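Local coordinates for pectinesterase (Aspergillus niger, PDB 5C1E), which hydrolyses the methyl esters of pectin to give galacturonate units and methanol, and is probably involved in maceration and soft-rotting of plant tissue, at residues C37-S42 with Y60-D65; K70-T75 with N105-N110; G220-V225 with P254-Y259; W245-D250 with R271-S276. All blocks are in the same frame, centred on the assembly; numbering follows the deposited sequence.

In the fold
The enzyme is a right-handed parallel beta-helix, and the four contacts lie toward its two ends. Contacts 1 and 2 come first along the chain, in series, with centres about 10 Å apart. Contact 1 joins strands 36-40 and 57-61 of one parallel sheet; contact 2 joins strands 74-78 and 107-110 of another. Contacts 3 and 4 lie on the opposite side of the chain's centre, their own centres about 6 Å apart and their segments alternating in sequence. Contact 3 reaches strand 255-259, the last of the sheet that contact 1 also uses, about 36 Å away between centres. Contacts 3 and 4 lie in the C-terminal coils, and both come near the predicted active-site Asp161.

Contact 1: residues C37-S42 with Y60-D65; sequences CIYVAS and YGETTD
Tyr39 holds CG anti to its backbone N (chi1 168°), and Glu62 does the same with its own CG. The two side chains meet where strands 36-40 and 57-61, neighbouring parallel strands of the beta-helix, end. The Tyr39 hydroxyl lies against the aliphatic part of Glu62: Tyr39 OH is 3.3 Å from Glu62 CG.

Below this pair the strands are joined in parallel register. Tyr60 N donates to Ile38 O, Val40 N donates to Tyr60 O at 2.8 Å, and Glu62 N donates to Val40 O. The last bond is the most bent, at 145°. Tyr39 and Tyr60 share one face of the sheet. Val40 lies on the other, where it packs on Ile22 of helix 22-29. On the tyrosine side, Cys37 CB touches Tyr60 CE2 at 3.9 Å, while Cys37 SG forms the disulfide with Cys10.

Beyond the last strand pair, the glutamate takes over from the backbone. Ser42 N donates to Glu62 OE1 at 2.9 Å, on the anti side and 33° out of the carboxylate plane. A water bridges the other oxygen to the serine: it donates to Glu62 OE2 at 2.6 Å and lies 2.9 Å from Ser42 OG.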
# COMPACT_ATOMS: atom_id res chain seq x y z
N CYS A 37 19.72 -4.26 7.80
CA CYS A 37 18.68 -5.11 7.28
C CYS A 37 18.37 -6.24 8.24
O CYS A 37 19.19 -6.64 9.08
CB CYS A 37 19.02 -5.64 5.89
SG CYS A 37 20.55 -6.56 5.76
N ILE A 38 17.13 -6.71 8.12
CA ILE A 38 16.59 -7.76 8.95
C ILE A 38 15.94 -8.77 8.00
O ILE A 38 15.21 -8.38 7.07
CB ILE A 38 15.55 -7.23 9.97
CG1 ILE A 38 16.19 -6.23 10.94
CG2 ILE A 38 14.93 -8.37 10.76
CD1 ILE A 38 15.21 -5.49 11.84
N TYR A 39 16.26 -10.04 8.23
CA TYR A 39 15.63 -11.16 7.55
C TYR A 39 14.69 -11.86 8.51
O TYR A 39 15.10 -12.26 9.61
CB TYR A 39 16.68 -12.15 7.06
CG TYR A 39 16.14 -13.50 6.59
CD1 TYR A 39 15.53 -13.65 5.35
CD2 TYR A 39 16.29 -14.64 7.38
CE1 TYR A 39 15.03 -14.89 4.93
CE2 TYR A 39 15.81 -15.88 6.95
CZ TYR A 39 15.19 -16.00 5.72
OH TYR A 39 14.70 -17.24 5.31
N VAL A 40 13.43 -12.01 8.09
CA VAL A 40 12.42 -12.67 8.90
C VAL A 40 12.07 -14.01 8.27
O VAL A 40 11.67 -14.09 7.10
CB VAL A 40 11.15 -11.80 9.04
CG1 VAL A 40 10.18 -12.39 10.06
CG2 VAL A 40 11.53 -10.39 9.45
N ALA A 41 12.27 -15.07 9.06
CA ALA A 41 11.91 -16.40 8.64
C ALA A 41 10.42 -16.61 8.82
O ALA A 41 9.72 -15.85 9.50
CB ALA A 41 12.69 -17.44 9.42
N SER A 42 9.95 -17.68 8.20
CA SER A 42 8.55 -18.06 8.18
C SER A 42 7.92 -17.98 9.57
O SER A 42 8.54 -18.33 10.59
CB SER A 42 8.39 -19.48 7.61
OG SER A 42 9.21 -20.42 8.28
N TYR A 60 13.40 -8.05 4.97
CA TYR A 60 13.20 -9.10 3.99
C TYR A 60 12.45 -10.25 4.59
O TYR A 60 12.82 -10.73 5.66
CB TYR A 60 14.53 -9.70 3.56
CG TYR A 60 15.49 -8.80 2.86
CD1 TYR A 60 15.28 -8.44 1.53
CD2 TYR A 60 16.64 -8.35 3.49
CE1 TYR A 60 16.20 -7.65 0.86
CE2 TYR A 60 17.55 -7.56 2.82
CZ TYR A 60 17.33 -7.22 1.50
OH TYR A 60 18.23 -6.41 0.85
N GLY A 61 11.46 -10.75 3.88
CA GLY A 61 10.76 -11.97 4.27
C GLY A 61 11.23 -13.18 3.49
O GLY A 61 11.62 -13.09 2.32
N GLU A 62 11.20 -14.32 4.15
CA GLU A 62 11.51 -15.60 3.53
C GLU A 62 10.50 -15.93 2.45
O GLU A 62 9.29 -15.79 2.67
CB GLU A 62 11.52 -16.71 4.59
CG GLU A 62 11.79 -18.08 4.03
CD GLU A 62 11.81 -19.18 5.07
OE1 GLU A 62 11.72 -18.90 6.26
OE2 GLU A 62 11.91 -20.36 4.67
N THR A 63 10.98 -16.34 1.28
CA THR A 63 10.11 -16.80 0.20
C THR A 63 10.84 -17.59 -0.87
O THR A 63 11.99 -17.31 -1.15
CB THR A 63 9.38 -15.61 -0.49
OG1 THR A 63 8.56 -16.09 -1.55
CG2 THR A 63 10.36 -14.58 -1.03
N THR A 64 10.15 -18.56 -1.47
CA THR A 64 10.69 -19.33 -2.58
C THR A 64 10.77 -18.52 -3.88
O THR A 64 11.49 -18.89 -4.80
CB THR A 64 9.89 -20.64 -2.83
OG1 THR A 64 10.66 -21.55 -3.62
CG2 THR A 64 8.57 -20.35 -3.52
N ASP A 65 10.03 -17.40 -3.95
CA ASP A 65 9.97 -16.56 -5.15
C ASP A 65 9.76 -15.10 -4.73
O ASP A 65 8.64 -14.67 -4.41
CB ASP A 65 8.84 -17.04 -6.07
CG ASP A 65 8.79 -16.28 -7.40
OD1 ASP A 65 9.54 -15.31 -7.57
OD2 ASP A 65 7.99 -16.69 -8.28
O HOH W 1 10.72 -21.90 6.35

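Contact 2: residues K70-T75 with N105-N110; sequences KDNVVT and NINVEN
Asn72 and Asn107 meet side chain to side chain in the parallel beta-helix, where the run-up to strand 74-78 lies beside strand 107-110. This part is tight. Asn107 CG is anti to its carbonyl carbon, beside the backbone N, and its amide meets that of Asn72. Asn72 ND2 donates to Asn107 OD1 at 2.8 Å, with a nearly straight angle of 164°. The acceptor lies close to the Asn72 amide plane, but the donor is tilted 31° from the carbonyl plane of Asn107. Asn72 ND2 also donates to Gly132 O, so this one nitrogen ties the segment to two places. At the other branch of the amide, Asn72 OD1 rests 3.4 Å from Asn105 CB, and the amide planes of Asn72 and Asn105 are 78° apart. Asn105 is held from elsewhere, by Arg3 at OD1 and Thr66 at ND2.

Only one direct backbone bond crosses: Asn107 N donates to Val74 O at 2.9 Å. On the inner side Val74 CG1 reaches Ile106 CD1, and a water accepts from Val73 N and donates to Asn105 O.

The other side is looser and watered. A second water donates to Asn72 O and accepts from Asn107 ND2. Thr75 CG2 meets Glu109 CD at 4.0 Å, while Glu109 OE1 is bonded to Thr77. A third water lies 2.6 Å from Thr75 OG1 and takes a weak bond from Asn107 ND2 at 3.4 Å.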
# COMPACT_ATOMS: atom_id res chain seq x y z
N LYS A 70 2.78 -14.02 -3.73
CA LYS A 70 1.94 -15.22 -3.58
C LYS A 70 2.52 -16.34 -2.71
O LYS A 70 1.77 -17.17 -2.20
CB LYS A 70 1.53 -15.76 -4.95
CG LYS A 70 0.45 -14.87 -5.56
CD LYS A 70 0.12 -15.18 -7.00
CE LYS A 70 -1.03 -14.29 -7.46
NZ LYS A 70 -1.75 -14.86 -8.63
N ASP A 71 3.84 -16.36 -2.56
CA ASP A 71 4.53 -17.38 -1.77
C ASP A 71 5.03 -16.89 -0.41
O ASP A 71 5.82 -17.58 0.25
CB ASP A 71 5.71 -17.96 -2.57
CG ASP A 71 5.27 -18.60 -3.87
OD1 ASP A 71 4.15 -19.15 -3.92
OD2 ASP A 71 6.01 -18.55 -4.86
N ASN A 72 4.57 -15.71 0.03
CA ASN A 72 5.04 -15.18 1.30
C ASN A 72 4.66 -16.16 2.43
O ASN A 72 3.56 -16.75 2.42
CB ASN A 72 4.45 -13.81 1.59
CG ASN A 72 4.94 -12.72 0.66
OD1 ASN A 72 5.84 -12.92 -0.14
ND2 ASN A 72 4.36 -11.54 0.80
N VAL A 73 5.57 -16.33 3.38
CA VAL A 73 5.34 -17.19 4.54
C VAL A 73 5.53 -16.42 5.85
O VAL A 73 5.51 -17.02 6.93
CB VAL A 73 6.24 -18.44 4.53
CG1 VAL A 73 5.73 -19.45 3.50
CG2 VAL A 73 7.71 -18.08 4.26
N VAL A 74 5.70 -15.10 5.76
CA VAL A 74 5.84 -14.23 6.92
C VAL A 74 4.62 -13.33 7.00
O VAL A 74 4.33 -12.59 6.06
CB VAL A 74 7.10 -13.37 6.87
CG1 VAL A 74 7.18 -12.46 8.09
CG2 VAL A 74 8.33 -14.26 6.82
N THR A 75 3.88 -13.44 8.10
CA THR A 75 2.73 -12.58 8.33
C THR A 75 2.93 -11.84 9.63
O THR A 75 3.25 -12.46 10.65
CB THR A 75 1.43 -13.41 8.35
OG1 THR A 75 1.21 -13.97 7.06
CG2 THR A 75 0.23 -12.53 8.69
N ASN A 105 8.50 -9.02 0.46
CA ASN A 105 7.88 -10.33 0.70
C ASN A 105 7.40 -10.58 2.13
O ASN A 105 7.69 -11.62 2.73
CB ASN A 105 8.85 -11.43 0.24
CG ASN A 105 9.35 -11.20 -1.16
OD1 ASN A 105 10.53 -10.94 -1.38
ND2 ASN A 105 8.44 -11.26 -2.11
N ILE A 106 6.66 -9.60 2.65
CA ILE A 106 6.06 -9.69 3.99
C ILE A 106 4.57 -9.39 3.86
O ILE A 106 4.18 -8.49 3.10
CB ILE A 106 6.77 -8.74 4.96
CG1 ILE A 106 8.18 -9.30 5.22
CG2 ILE A 106 5.95 -8.57 6.24
CD1 ILE A 106 8.88 -8.86 6.45
N ASN A 107 3.75 -10.16 4.56
CA ASN A 107 2.32 -9.87 4.68
C ASN A 107 2.07 -9.08 5.97
O ASN A 107 2.60 -9.45 7.01
CB ASN A 107 1.48 -11.15 4.76
CG ASN A 107 1.68 -12.06 3.57
OD1 ASN A 107 2.16 -11.65 2.51
ND2 ASN A 107 1.34 -13.30 3.75
N VAL A 108 1.26 -8.04 5.87
CA VAL A 108 0.83 -7.25 7.02
C VAL A 108 -0.68 -7.20 7.05
O VAL A 108 -1.33 -6.89 6.05
CB VAL A 108 1.40 -5.80 6.98
CG1 VAL A 108 0.97 -5.00 8.21
CG2 VAL A 108 2.92 -5.83 6.90
N GLU A 109 -1.25 -7.48 8.22
CA GLU A 109 -2.69 -7.48 8.36
C GLU A 109 -3.16 -6.84 9.65
O GLU A 109 -2.46 -6.85 10.65
CB GLU A 109 -3.26 -8.89 8.24
CG GLU A 109 -2.74 -9.86 9.26
CD GLU A 109 -3.50 -11.19 9.24
OE1 GLU A 109 -3.87 -11.70 10.34
OE2 GLU A 109 -3.71 -11.71 8.13
N ASN A 110 -4.33 -6.26 9.57
CA ASN A 110 -5.10 -5.90 10.77
C ASN A 110 -6.33 -6.82 10.76
O ASN A 110 -7.08 -6.81 9.80
CB ASN A 110 -5.48 -4.41 10.76
CG ASN A 110 -6.11 -3.96 12.09
OD1 ASN A 110 -6.93 -4.65 12.66
ND2 ASN A 110 -5.71 -2.79 12.57
O HOH W 2 1.26 -15.63 1.79
O HOH W 3 7.36 -14.16 3.53
O HOH W 4 -1.12 -14.25 5.84

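Contact 3: residues G220-V225 with P254-Y259; sequences GRPWRV and PLYYEY. With SO4 (sulfate ion), chain D; SO4 (sulfate ion), chain F; ACT (acetate ion), chain M.
Tyr256 points its ring at Pro222, and the two side chains cross at about a right angle. The tyrosine hydroxyl does the touching: Tyr256 OH lies 3.5 Å from Pro222 CD and 3.7 Å from Pro222 CB. The proline nitrogen has no hydrogen to give, so the meeting is one of contact alone. Pro254 covers one face of the same ring, with its CB over the centre. Pro254 CB also meets Pro222 CB at 4.4 Å. One proline thus covers the ring face and the other meets its hydroxyl end. No direct hydrogen bond joins the two segments. A water does so instead, donating to Arg221 O at 2.8 Å and lying 2.9 Å from Tyr256 OH.

The other side chains of 220-225 turn elsewhere. Arg221 NE forms a salt bridge with Asp161, the predicted active-site residue; its NH1 also donates to an acetate. In Arg224, chi2 of -80° turns CD aside; CZ lies over the rim of one face of the Trp223 ring. Trp223 NE1 and Arg224 NH1 both donate to one sulfate, and Arg224 also holds a second. These ions probably come from the crystallisation liquor.

The contact lies in the C-terminal coils of the parallel beta-helix. Residues 221-225 belong to the link that leads from strand 217-220 to strand 228-232. Tyr256 belongs to strand 255-259, an edge strand of its parallel sheet; there its side chain touches Val229 of strand 228-232, and its ring stacks with Trp245.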
# COMPACT_ATOMS: atom_id res chain seq x y z
N GLY A 220 -12.51 5.54 -6.50
CA GLY A 220 -12.16 6.40 -5.41
C GLY A 220 -13.24 7.39 -5.01
O GLY A 220 -14.28 7.52 -5.69
N ARG A 221 -12.98 8.04 -3.89
CA ARG A 221 -13.73 9.20 -3.47
C ARG A 221 -12.78 10.18 -2.77
O ARG A 221 -11.72 9.77 -2.29
CB ARG A 221 -14.92 8.79 -2.61
CG ARG A 221 -14.53 8.09 -1.32
CD ARG A 221 -15.77 7.66 -0.55
NE ARG A 221 -15.43 7.22 0.79
CZ ARG A 221 -16.26 7.29 1.84
NH1 ARG A 221 -17.47 7.79 1.69
NH2 ARG A 221 -15.86 6.88 3.03
N PRO A 222 -13.14 11.47 -2.73
CA PRO A 222 -12.17 12.46 -2.23
C PRO A 222 -12.24 12.68 -0.73
O PRO A 222 -13.20 13.28 -0.22
CB PRO A 222 -12.55 13.73 -2.99
CG PRO A 222 -13.99 13.57 -3.33
CD PRO A 222 -14.28 12.09 -3.42
N TRP A 223 -11.22 12.22 -0.01
CA TRP A 223 -11.18 12.42 1.42
C TRP A 223 -11.01 13.91 1.71
O TRP A 223 -11.57 14.42 2.67
CB TRP A 223 -10.09 11.55 2.05
CG TRP A 223 -10.06 11.55 3.54
CD1 TRP A 223 -11.08 11.87 4.38
CD2 TRP A 223 -8.96 11.14 4.37
NE1 TRP A 223 -10.67 11.74 5.68
CE2 TRP A 223 -9.37 11.29 5.70
CE3 TRP A 223 -7.67 10.67 4.11
CZ2 TRP A 223 -8.54 10.99 6.78
CZ3 TRP A 223 -6.83 10.39 5.18
CH2 TRP A 223 -7.26 10.55 6.49
N ARG A 224 -10.26 14.61 0.87
CA ARG A 224 -10.18 16.07 0.89
C ARG A 224 -10.40 16.58 -0.54
O ARG A 224 -10.45 15.77 -1.48
CB ARG A 224 -8.84 16.55 1.43
CG ARG A 224 -8.56 16.11 2.87
CD ARG A 224 -9.29 17.01 3.86
NE ARG A 224 -8.98 16.65 5.25
CZ ARG A 224 -9.61 15.70 5.94
NH1 ARG A 224 -9.26 15.46 7.20
NH2 ARG A 224 -10.59 14.99 5.40
N VAL A 225 -10.50 17.89 -0.70
CA VAL A 225 -11.13 18.46 -1.90
C VAL A 225 -10.29 18.38 -3.18
O VAL A 225 -10.82 18.55 -4.28
CB VAL A 225 -11.59 19.91 -1.68
CG1 VAL A 225 -12.69 19.98 -0.63
CG2 VAL A 225 -10.43 20.82 -1.29
N PRO A 254 -12.05 16.88 -7.33
CA PRO A 254 -10.96 15.93 -7.48
C PRO A 254 -10.37 15.94 -8.88
O PRO A 254 -11.05 16.33 -9.84
CB PRO A 254 -11.63 14.57 -7.21
CG PRO A 254 -13.04 14.79 -7.60
CD PRO A 254 -13.35 16.22 -7.17
N LEU A 255 -9.12 15.53 -8.97
CA LEU A 255 -8.45 15.31 -10.25
C LEU A 255 -8.32 13.80 -10.46
O LEU A 255 -7.36 13.14 -10.02
CB LEU A 255 -7.08 16.00 -10.27
CG LEU A 255 -7.03 17.53 -10.18
CD1 LEU A 255 -7.98 18.18 -11.17
CD2 LEU A 255 -7.35 18.03 -8.79
N TYR A 256 -9.33 13.27 -11.12
CA TYR A 256 -9.50 11.84 -11.34
C TYR A 256 -9.41 11.47 -12.83
O TYR A 256 -10.16 11.98 -13.67
CB TYR A 256 -10.86 11.43 -10.81
CG TYR A 256 -11.00 11.34 -9.29
CD1 TYR A 256 -9.90 11.19 -8.45
CD2 TYR A 256 -12.27 11.38 -8.70
CE1 TYR A 256 -10.06 11.07 -7.07
CE2 TYR A 256 -12.44 11.27 -7.33
CZ TYR A 256 -11.35 11.11 -6.52
OH TYR A 256 -11.53 10.97 -5.18
N TYR A 257 -8.52 10.53 -13.13
CA TYR A 257 -8.16 10.22 -14.50
C TYR A 257 -8.14 8.72 -14.76
O TYR A 257 -7.82 7.92 -13.87
CB TYR A 257 -6.75 10.70 -14.79
CG TYR A 257 -6.46 12.15 -14.50
CD1 TYR A 257 -6.68 13.11 -15.46
CD2 TYR A 257 -5.91 12.54 -13.29
CE1 TYR A 257 -6.37 14.44 -15.24
CE2 TYR A 257 -5.59 13.87 -13.05
CZ TYR A 257 -5.84 14.81 -14.01
OH TYR A 257 -5.53 16.13 -13.79
N GLU A 258 -8.46 8.36 -15.99
CA GLU A 258 -8.16 7.02 -16.48
C GLU A 258 -7.44 7.09 -17.82
O GLU A 258 -7.71 7.98 -18.62
CB GLU A 258 -9.44 6.23 -16.65
CG GLU A 258 -10.08 5.80 -15.35
CD GLU A 258 -11.42 5.16 -15.62
OE1 GLU A 258 -11.44 3.92 -15.77
OE2 GLU A 258 -12.42 5.90 -15.71
N TYR A 259 -6.50 6.18 -18.06
CA TYR A 259 -5.78 6.16 -19.33
C TYR A 259 -5.42 4.74 -19.73
O TYR A 259 -4.64 4.09 -19.04
CB TYR A 259 -4.51 7.02 -19.28
CG TYR A 259 -3.85 7.08 -20.64
CD1 TYR A 259 -4.31 7.96 -21.61
CD2 TYR A 259 -2.81 6.21 -20.96
CE1 TYR A 259 -3.73 8.00 -22.87
CE2 TYR A 259 -2.23 6.24 -22.22
CZ TYR A 259 -2.70 7.14 -23.17
OH TYR A 259 -2.14 7.19 -24.43
S SO4 D . -12.09 13.28 8.58
O1 SO4 D . -12.22 11.85 8.25
O2 SO4 D . -12.91 13.58 9.77
O3 SO4 D . -10.68 13.57 8.88
O4 SO4 D . -12.58 14.08 7.43
S SO4 F . -7.33 18.98 7.79
O1 SO4 F . -6.81 17.62 7.50
O2 SO4 F . -7.93 19.00 9.14
O3 SO4 F . -6.21 19.95 7.71
O4 SO4 F . -8.34 19.34 6.76
C ACT M . -18.50 10.33 4.21
O ACT M . -18.82 9.12 4.04
OXT ACT M . -18.96 11.25 3.49
CH3 ACT M . -17.53 10.68 5.30
O HOH W 5 -9.55 9.30 -3.92

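Contact 4: residues W245-D250 with R271-S276; sequences WTTMAD and REYETS
Trp245 and Glu272 mark the closest backbone approach, with their CA atoms 6.3 Å apart. Neither segment is helix or strand, and no backbone hydrogen bond joins them. Tyr273 has a positive phi of 71°, a left-handed conformation, at the point where its side chain heads toward the first segment.

Trp245 gives the largest single share of the contact. Its CG is anti to the carbonyl carbon (chi1 -50°). The CD1-NE1 side of the indole is turned to segment 271-276, and Trp245 CD1 comes 3.4 Å from Glu272 O. Trp245 NE1 is 3.3 Å from Glu274 CG. The model also places Glu274 OE2 in the indole plane, 2.9 Å from Trp245 NE1 and in line for a hydrogen bond. That bond is less certain, because Glu274 OE2 is modelled too close to Glu258 OE2.

Tyr273 packs beside the tryptophan backbone. Trp245 O is at the ring edge, 3.6 Å from Tyr273 CD2. Trp245 CB is 4.2 Å from Tyr273 CB. At the far end of the ring, Thr247 CG2 lies 3.1 Å from Tyr273 OH. This outer part is at the surface, whereas Trp245 is buried.

Arg271 reaches away, with NH1 bonded to Pro242 O and NH2 to Gly265 O. Trp245 touches Leu219 of strand 217-220. Two irregular segments, one before and one after strand 255-259, thus meet beside the last coil of the pectinesterase parallel beta-helix. Met248 of the first segment touches the predicted active-site Asp161.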
# COMPACT_ATOMS: atom_id res chain seq x y z
N TRP A 245 -16.30 6.90 -9.99
CA TRP A 245 -15.92 7.59 -8.78
C TRP A 245 -17.15 8.02 -7.99
O TRP A 245 -18.24 8.18 -8.57
CB TRP A 245 -15.07 8.80 -9.13
CG TRP A 245 -13.93 8.50 -10.06
CD1 TRP A 245 -13.98 8.46 -11.43
CD2 TRP A 245 -12.58 8.19 -9.71
NE1 TRP A 245 -12.74 8.15 -11.94
CE2 TRP A 245 -11.87 7.96 -10.90
CE3 TRP A 245 -11.90 8.07 -8.50
CZ2 TRP A 245 -10.51 7.67 -10.92
CZ3 TRP A 245 -10.57 7.76 -8.51
CH2 TRP A 245 -9.87 7.57 -9.71
N THR A 246 -17.00 8.20 -6.68
CA THR A 246 -18.11 8.66 -5.85
C THR A 246 -17.68 9.83 -4.95
O THR A 246 -16.55 10.33 -5.04
CB THR A 246 -18.75 7.48 -5.06
OG1 THR A 246 -20.00 7.89 -4.49
CG2 THR A 246 -17.83 6.96 -3.96
N THR A 247 -18.59 10.27 -4.09
CA THR A 247 -18.40 11.51 -3.33
C THR A 247 -18.00 11.26 -1.89
O THR A 247 -18.21 10.16 -1.33
CB THR A 247 -19.71 12.28 -3.31
OG1 THR A 247 -20.70 11.43 -2.69
CG2 THR A 247 -20.15 12.65 -4.72
N MET A 248 -17.41 12.29 -1.28
CA MET A 248 -17.06 12.26 0.14
C MET A 248 -16.95 13.71 0.65
O MET A 248 -17.91 14.22 1.19
CB MET A 248 -15.80 11.44 0.42
CG MET A 248 -15.56 11.19 1.91
SD MET A 248 -14.09 10.17 2.22
CE MET A 248 -14.29 9.80 3.96
N ALA A 249 -15.81 14.39 0.46
CA ALA A 249 -15.67 15.75 0.99
C ALA A 249 -16.62 16.70 0.28
O ALA A 249 -16.67 16.70 -0.94
CB ALA A 249 -14.24 16.24 0.86
N ASP A 250 -17.37 17.51 1.02
CA ASP A 250 -18.26 18.48 0.39
C ASP A 250 -17.45 19.54 -0.36
O ASP A 250 -16.44 20.02 0.15
CB ASP A 250 -19.19 19.15 1.39
CG ASP A 250 -20.17 20.06 0.71
OD1 ASP A 250 -21.04 19.54 -0.02
OD2 ASP A 250 -20.04 21.30 0.87
N ARG A 271 -19.00 7.58 -16.85
CA ARG A 271 -18.20 8.09 -15.72
C ARG A 271 -18.66 9.44 -15.24
O ARG A 271 -19.24 10.23 -15.99
CB ARG A 271 -16.72 8.18 -16.10
CG ARG A 271 -16.08 6.83 -16.34
CD ARG A 271 -15.82 6.09 -15.03
NE ARG A 271 -14.92 4.95 -15.22
CZ ARG A 271 -15.26 3.65 -15.17
NH1 ARG A 271 -16.50 3.25 -14.93
NH2 ARG A 271 -14.32 2.74 -15.37
N GLU A 272 -18.39 9.70 -13.96
CA GLU A 272 -18.60 10.99 -13.33
C GLU A 272 -17.31 11.40 -12.63
O GLU A 272 -16.48 10.54 -12.29
CB GLU A 272 -19.75 10.93 -12.31
CG GLU A 272 -21.12 10.67 -12.90
CD GLU A 272 -22.24 10.63 -11.85
OE1 GLU A 272 -21.97 10.84 -10.64
OE2 GLU A 272 -23.40 10.37 -12.25
N TYR A 273 -17.14 12.71 -12.46
CA TYR A 273 -16.05 13.29 -11.65
C TYR A 273 -14.65 13.16 -12.29
O TYR A 273 -13.64 13.33 -11.61
CB TYR A 273 -16.03 12.70 -10.23
CG TYR A 273 -17.36 12.82 -9.52
CD1 TYR A 273 -17.81 14.05 -9.05
CD2 TYR A 273 -18.16 11.70 -9.30
CE1 TYR A 273 -19.03 14.16 -8.40
CE2 TYR A 273 -19.38 11.81 -8.66
CZ TYR A 273 -19.81 13.04 -8.22
OH TYR A 273 -21.01 13.17 -7.60
N GLU A 274 -14.58 12.86 -13.58
CA GLU A 274 -13.27 12.69 -14.21
C GLU A 274 -12.77 13.92 -14.95
O GLU A 274 -13.54 14.84 -15.27
CB GLU A 274 -13.28 11.51 -15.17
CG GLU A 274 -13.45 10.18 -14.48
CD GLU A 274 -13.04 9.01 -15.35
OE1 GLU A 274 -13.32 9.04 -16.59
OE2 GLU A 274 -12.45 8.07 -14.78
N THR A 275 -11.48 13.90 -15.24
CA THR A 275 -10.81 14.93 -16.03
C THR A 275 -10.09 14.25 -17.18
O THR A 275 -9.61 13.13 -17.03
CB THR A 275 -9.77 15.67 -15.14
OG1 THR A 275 -10.45 16.27 -14.04
CG2 THR A 275 -9.03 16.73 -15.90
N SER A 276 -10.00 14.91 -18.34
CA SER A 276 -9.32 14.32 -19.50
C SER A 276 -7.82 14.33 -19.30
O SER A 276 -7.28 15.21 -18.63
CB SER A 276 -9.65 15.08 -20.79
OG SER A 276 -11.05 15.06 -21.00